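Long-range contacts in ornithine cyclodeaminase (Methanococcus maripaludis S2, PDB 3C2Q), which catalyses the NAD(+)-dependent conversion of L-ornithine to L-proline with release of ammonia: residues P48-V53 with E64-I68; Y241-G245 with D255-D259. The contacts are given in a common frame with arbitrary orientation. Residues are numbered along the deposited sequence.

Contact 1. Residues P48-V53 with E64-I68; sequences PKMDAV and ETKVI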
loop_
_atom_site.group_PDB
_atom_site.type_symbol
_atom_site.label_atom_id
_atom_site.label_comp_id
_atom_site.label_asym_id
_atom_site.label_seq_id
_atom_site.Cartn_x
_atom_site.Cartn_y
_atom_site.Cartn_z
ATOM N N PRO B 48 -26.439 0.360 20.765
ATOM C CA PRO B 48 -25.137 0.980 20.947
ATOM C C PRO B 48 -24.503 1.317 19.576
ATOM O O PRO B 48 -24.637 0.526 18.653
ATOM C CB PRO B 48 -24.328 -0.072 21.706
ATOM C CG PRO B 48 -25.123 -1.308 21.724
ATOM C CD PRO B 48 -26.548 -0.937 21.464
ATOM N N LYS B 49 -23.876 2.494 19.468
ATOM C CA LYS B 49 -23.358 3.047 18.201
ATOM C C LYS B 49 -22.545 4.262 18.609
ATOM O O LYS B 49 -22.992 5.024 19.464
ATOM C CB LYS B 49 -24.520 3.461 17.286
ATOM C CG LYS B 49 -24.138 4.082 15.909
ATOM C CD LYS B 49 -24.507 5.568 15.822
ATOM C CE LYS B 49 -24.068 6.237 14.520
ATOM N NZ LYS B 49 -22.578 6.429 14.444
HETATM N N MSE B 50 -21.363 4.455 18.002
HETATM C CA MSE B 50 -20.417 5.494 18.424
HETATM C C MSE B 50 -20.821 6.884 17.953
HETATM O O MSE B 50 -21.615 7.020 17.007
HETATM C CB MSE B 50 -19.017 5.167 17.852
HETATM C CG MSE B 50 -18.930 5.393 16.355
HETATM SE SE MSE B 50 -17.059 5.082 15.737
HETATM C CE MSE B 50 -17.031 3.131 15.914
ATOM N N ASP B 51 -20.221 7.919 18.548
ATOM C CA ASP B 51 -20.349 9.284 18.017
ATOM C C ASP B 51 -21.816 9.728 17.948
ATOM O O ASP B 51 -22.242 10.447 17.029
ATOM C CB ASP B 51 -19.674 9.390 16.618
ATOM C CG ASP B 51 -18.176 9.165 16.670
ATOM O OD1 ASP B 51 -17.552 9.252 17.764
ATOM O OD2 ASP B 51 -17.592 8.922 15.584
ATOM N N ALA B 52 -22.593 9.268 18.924
ATOM C CA ALA B 52 -23.992 9.629 19.031
ATOM C C ALA B 52 -24.303 10.039 20.491
ATOM O O ALA B 52 -23.408 10.163 21.329
ATOM C CB ALA B 52 -24.885 8.467 18.574
ATOM N N VAL B 53 -25.572 10.285 20.783
ATOM C CA VAL B 53 -25.895 10.721 22.148
ATOM C C VAL B 53 -26.868 9.754 22.812
ATOM O O VAL B 53 -27.532 8.940 22.153
ATOM C CB VAL B 53 -26.432 12.194 22.232
ATOM C CG1 VAL B 53 -25.427 13.167 21.665
ATOM C CG2 VAL B 53 -27.732 12.318 21.524
ATOM N N GLU B 64 -32.148 5.368 24.604
ATOM C CA GLU B 64 -31.672 4.931 23.300
ATOM C C GLU B 64 -30.524 5.829 22.801
ATOM O O GLU B 64 -30.355 6.977 23.246
ATOM C CB GLU B 64 -32.822 4.826 22.294
ATOM C CG GLU B 64 -33.360 6.142 21.834
ATOM C CD GLU B 64 -34.408 5.941 20.770
ATOM O OE1 GLU B 64 -34.060 5.642 19.597
ATOM O OE2 GLU B 64 -35.595 6.050 21.118
ATOM N N THR B 65 -29.742 5.264 21.892
ATOM C CA THR B 65 -28.613 5.952 21.280
ATOM C C THR B 65 -29.155 6.604 20.015
ATOM O O THR B 65 -29.551 5.892 19.066
ATOM C CB THR B 65 -27.479 4.940 20.883
ATOM O OG1 THR B 65 -27.098 4.149 22.007
ATOM C CG2 THR B 65 -26.231 5.684 20.348
ATOM N N LYS B 66 -29.165 7.940 20.002
ATOM C CA LYS B 66 -29.659 8.728 18.878
ATOM C C LYS B 66 -28.527 9.520 18.240
ATOM O O LYS B 66 -27.721 10.135 18.928
ATOM C CB LYS B 66 -30.712 9.762 19.330
ATOM C CG LYS B 66 -32.087 9.224 19.691
ATOM C CD LYS B 66 -33.050 10.413 19.611
ATOM C CE LYS B 66 -34.496 10.070 19.976
ATOM N NZ LYS B 66 -35.356 11.325 19.800
ATOM N N VAL B 67 -28.500 9.538 16.918
ATOM C CA VAL B 67 -27.584 10.420 16.217
ATOM C C VAL B 67 -28.095 11.843 16.431
ATOM O O VAL B 67 -29.303 12.041 16.609
ATOM C CB VAL B 67 -27.463 10.076 14.717
ATOM C CG1 VAL B 67 -26.852 8.667 14.575
ATOM C CG2 VAL B 67 -28.825 10.089 14.016
ATOM N N ILE B 68 -27.171 12.797 16.402
ATOM C CA ILE B 68 -27.464 14.180 16.698
ATOM C C ILE B 68 -28.579 14.754 15.808
ATOM O O ILE B 68 -29.405 15.502 16.292
ATOM C CB ILE B 68 -26.170 15.060 16.719
ATOM C CG1 ILE B 68 -26.488 16.492 17.162
ATOM C CG2 ILE B 68 -25.485 15.067 15.320
ATOM C CD1 ILE B 68 -25.251 17.406 17.354
HETATM O O HOH W 1 -24.443 11.897 16.158
#
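Thr65 and Val53 bury the two largest shares of the surface (79 and 75 Å²) where the loop leading out of strand 41-46 turns back to start strand 53-57 beside strand 62-66, in the seven-stranded mixed sheet. Val53 forms an antiparallel hydrogen-bonded pair with Lys66: Val53 N donates to Lys66 O (2.8 Å) and Lys66 N returns a bond to Val53 O (2.9 Å), while Thr65 CA makes a CA-H...O contact with Val53 O, CA to O 3.3 Å. Thr65 faces the loop. Its methyl CG2 lies 3.4 Å from Lys49 O and 3.6 Å from Ala52 CB, whereas its hydroxyl is hydrogen-bonded to Ala46 O on the neighbouring strand 41-46. Val67 extends the apolar patch, with CG1 3.7 Å from Lys49 CE. Farther along, where the backbones diverge, water 1 links Asp51 O to Ile68 N. The chemistry thus implies a backbone-directed join: the main chain fixes the register, and small aliphatic groups fill the space inside the loop.

Contact 2. Residues Y241-G245 with D255-D259; sequences YVLAG and DVITD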
loop_
_atom_site.group_PDB
_atom_site.type_symbol
_atom_site.label_atom_id
_atom_site.label_comp_id
_atom_site.label_asym_id
_atom_site.label_seq_id
_atom_site.Cartn_x
_atom_site.Cartn_y
_atom_site.Cartn_z
ATOM N N TYR B 241 -31.301 -6.239 0.752
ATOM C CA TYR B 241 -30.069 -5.517 0.463
ATOM C C TYR B 241 -30.341 -4.037 0.563
ATOM O O TYR B 241 -31.507 -3.587 0.470
ATOM C CB TYR B 241 -29.488 -5.893 -0.906
ATOM C CG TYR B 241 -30.471 -5.823 -2.061
ATOM C CD1 TYR B 241 -30.700 -4.629 -2.724
ATOM C CD2 TYR B 241 -31.139 -6.974 -2.508
ATOM C CE1 TYR B 241 -31.599 -4.552 -3.783
ATOM C CE2 TYR B 241 -32.030 -6.914 -3.574
ATOM C CZ TYR B 241 -32.264 -5.695 -4.195
ATOM O OH TYR B 241 -33.134 -5.612 -5.245
ATOM N N VAL B 242 -29.278 -3.271 0.769
ATOM C CA VAL B 242 -29.393 -1.840 0.798
ATOM C C VAL B 242 -28.318 -1.346 -0.147
ATOM O O VAL B 242 -27.141 -1.628 0.082
ATOM C CB VAL B 242 -29.153 -1.286 2.239
ATOM C CG1 VAL B 242 -29.218 0.227 2.259
ATOM C CG2 VAL B 242 -30.130 -1.893 3.255
ATOM N N LEU B 243 -28.707 -0.660 -1.215
ATOM C CA LEU B 243 -27.750 -0.105 -2.144
ATOM C C LEU B 243 -27.729 1.398 -1.938
ATOM O O LEU B 243 -28.722 2.092 -2.232
ATOM C CB LEU B 243 -28.121 -0.448 -3.603
ATOM C CG LEU B 243 -28.246 -1.928 -3.975
ATOM C CD1 LEU B 243 -28.595 -2.025 -5.472
ATOM C CD2 LEU B 243 -26.963 -2.713 -3.621
ATOM N N ALA B 244 -26.611 1.908 -1.415
ATOM C CA ALA B 244 -26.481 3.334 -1.138
ATOM C C ALA B 244 -25.927 4.032 -2.364
ATOM O O ALA B 244 -24.917 3.600 -2.914
ATOM C CB ALA B 244 -25.575 3.557 0.072
ATOM N N GLY B 245 -26.609 5.089 -2.807
ATOM C CA GLY B 245 -26.137 5.923 -3.911
ATOM C C GLY B 245 -24.895 6.709 -3.524
ATOM O O GLY B 245 -24.649 6.944 -2.338
ATOM N N ASP B 255 -33.228 0.606 -7.625
ATOM C CA ASP B 255 -33.120 0.127 -6.246
ATOM C C ASP B 255 -32.238 1.014 -5.323
ATOM O O ASP B 255 -32.302 0.899 -4.100
ATOM C CB ASP B 255 -32.566 -1.312 -6.194
ATOM C CG ASP B 255 -33.406 -2.320 -7.000
ATOM O OD1 ASP B 255 -33.873 -3.319 -6.395
ATOM O OD2 ASP B 255 -33.547 -2.134 -8.221
ATOM N N VAL B 256 -31.415 1.880 -5.914
ATOM C CA VAL B 256 -30.419 2.647 -5.163
ATOM C C VAL B 256 -31.099 3.758 -4.352
ATOM O O VAL B 256 -31.971 4.468 -4.885
ATOM C CB VAL B 256 -29.358 3.215 -6.146
ATOM C CG1 VAL B 256 -28.512 4.339 -5.496
ATOM C CG2 VAL B 256 -28.441 2.051 -6.634
ATOM N N ILE B 257 -30.722 3.882 -3.079
ATOM C CA ILE B 257 -31.170 4.973 -2.215
ATOM C C ILE B 257 -30.192 6.120 -2.389
ATOM O O ILE B 257 -29.028 6.014 -1.985
ATOM C CB ILE B 257 -31.215 4.493 -0.742
ATOM C CG1 ILE B 257 -32.152 3.275 -0.638
ATOM C CG2 ILE B 257 -31.593 5.656 0.228
ATOM C CD1 ILE B 257 -32.247 2.688 0.757
ATOM N N THR B 258 -30.638 7.208 -3.022
ATOM C CA THR B 258 -29.739 8.306 -3.348
ATOM C C THR B 258 -29.442 9.249 -2.155
ATOM O O THR B 258 -28.432 9.918 -2.155
ATOM C CB THR B 258 -30.220 9.117 -4.564
ATOM O OG1 THR B 258 -31.499 9.689 -4.269
ATOM C CG2 THR B 258 -30.341 8.199 -5.810
ATOM N N ASP B 259 -30.302 9.275 -1.140
ATOM C CA ASP B 259 -30.030 10.155 -0.001
ATOM C C ASP B 259 -29.169 9.419 1.023
ATOM O O ASP B 259 -29.544 8.381 1.525
ATOM C CB ASP B 259 -31.300 10.664 0.665
ATOM C CG ASP B 259 -30.993 11.716 1.700
ATOM O OD1 ASP B 259 -31.018 12.928 1.349
ATOM O OD2 ASP B 259 -30.626 11.328 2.825
HETATM O O HOH W 2 -31.460 -0.596 -1.966
HETATM O O HOH W 3 -25.969 8.600 -0.839
#
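Strand 241-244 is an edge strand, within this chain, of the six-stranded parallel sheet in the Rossmann-fold domain, and residues 255-258 run alongside it in roughly the same direction, end to end 38° apart, before the chain enters helix 260-271. Asp255 begins the contact with its side chain: OD1 accepts a 2.7 Å hydrogen bond from Tyr241 OH, and OD2 is held by Ile217 N. Its carbonyl is tied to the strand indirectly, through water 2, which also accepts from Leu243 N. Val256 follows, packing CG2 against Leu243 CB (3.9 Å) and CG1 close over Gly245 CA (3.3 Å); its side chain also touches Asn171, an NAD(+)-binding residue by similarity. Ile257 makes the single backbone bridge, opposite Ala244. Its N donates to Leu243 O at 2.8 Å and its O accepts from Gly245 N at 2.7 Å, so both its peptide groups are engaged by residues flanking Ala244, while CD1 reaches Val242 CG1 (4.2 Å). The CA-CB bond of Thr258 points away from the strand, and its hydroxyl bonds Asp259 of the second subunit. Its CA is nevertheless 4.4 Å from Gly245 CA, an approach helped by the absence of a side chain on the glycine. Asp259 then takes the N-cap position of helix 260-271, where its OD2 accepts a hydrogen bond from Val262 N.

In the fold
The two contacts lie in series along the chain, contact 1 closing long before contact 2 opens, and do not touch: their centres are 22 Å apart and their nearest atoms about 11 Å. Contact 1 lies in the mixed sheet, away from the predicted cofactor residues of its own chain. Contact 2 borders them, with the side chain of Val256 about 3 Å from that of Asn171 and that of Ala244 about 4 Å from that of His285. Helix 260-271, which follows contact 2, connects the two regions, since its Arg268 hydrogen-bonds Thr65 O in contact 1. Both contacts also meet the second subunit: Asp51 of contact 1 packs on Asp250 of the second subunit, another residue probably binding NAD(+).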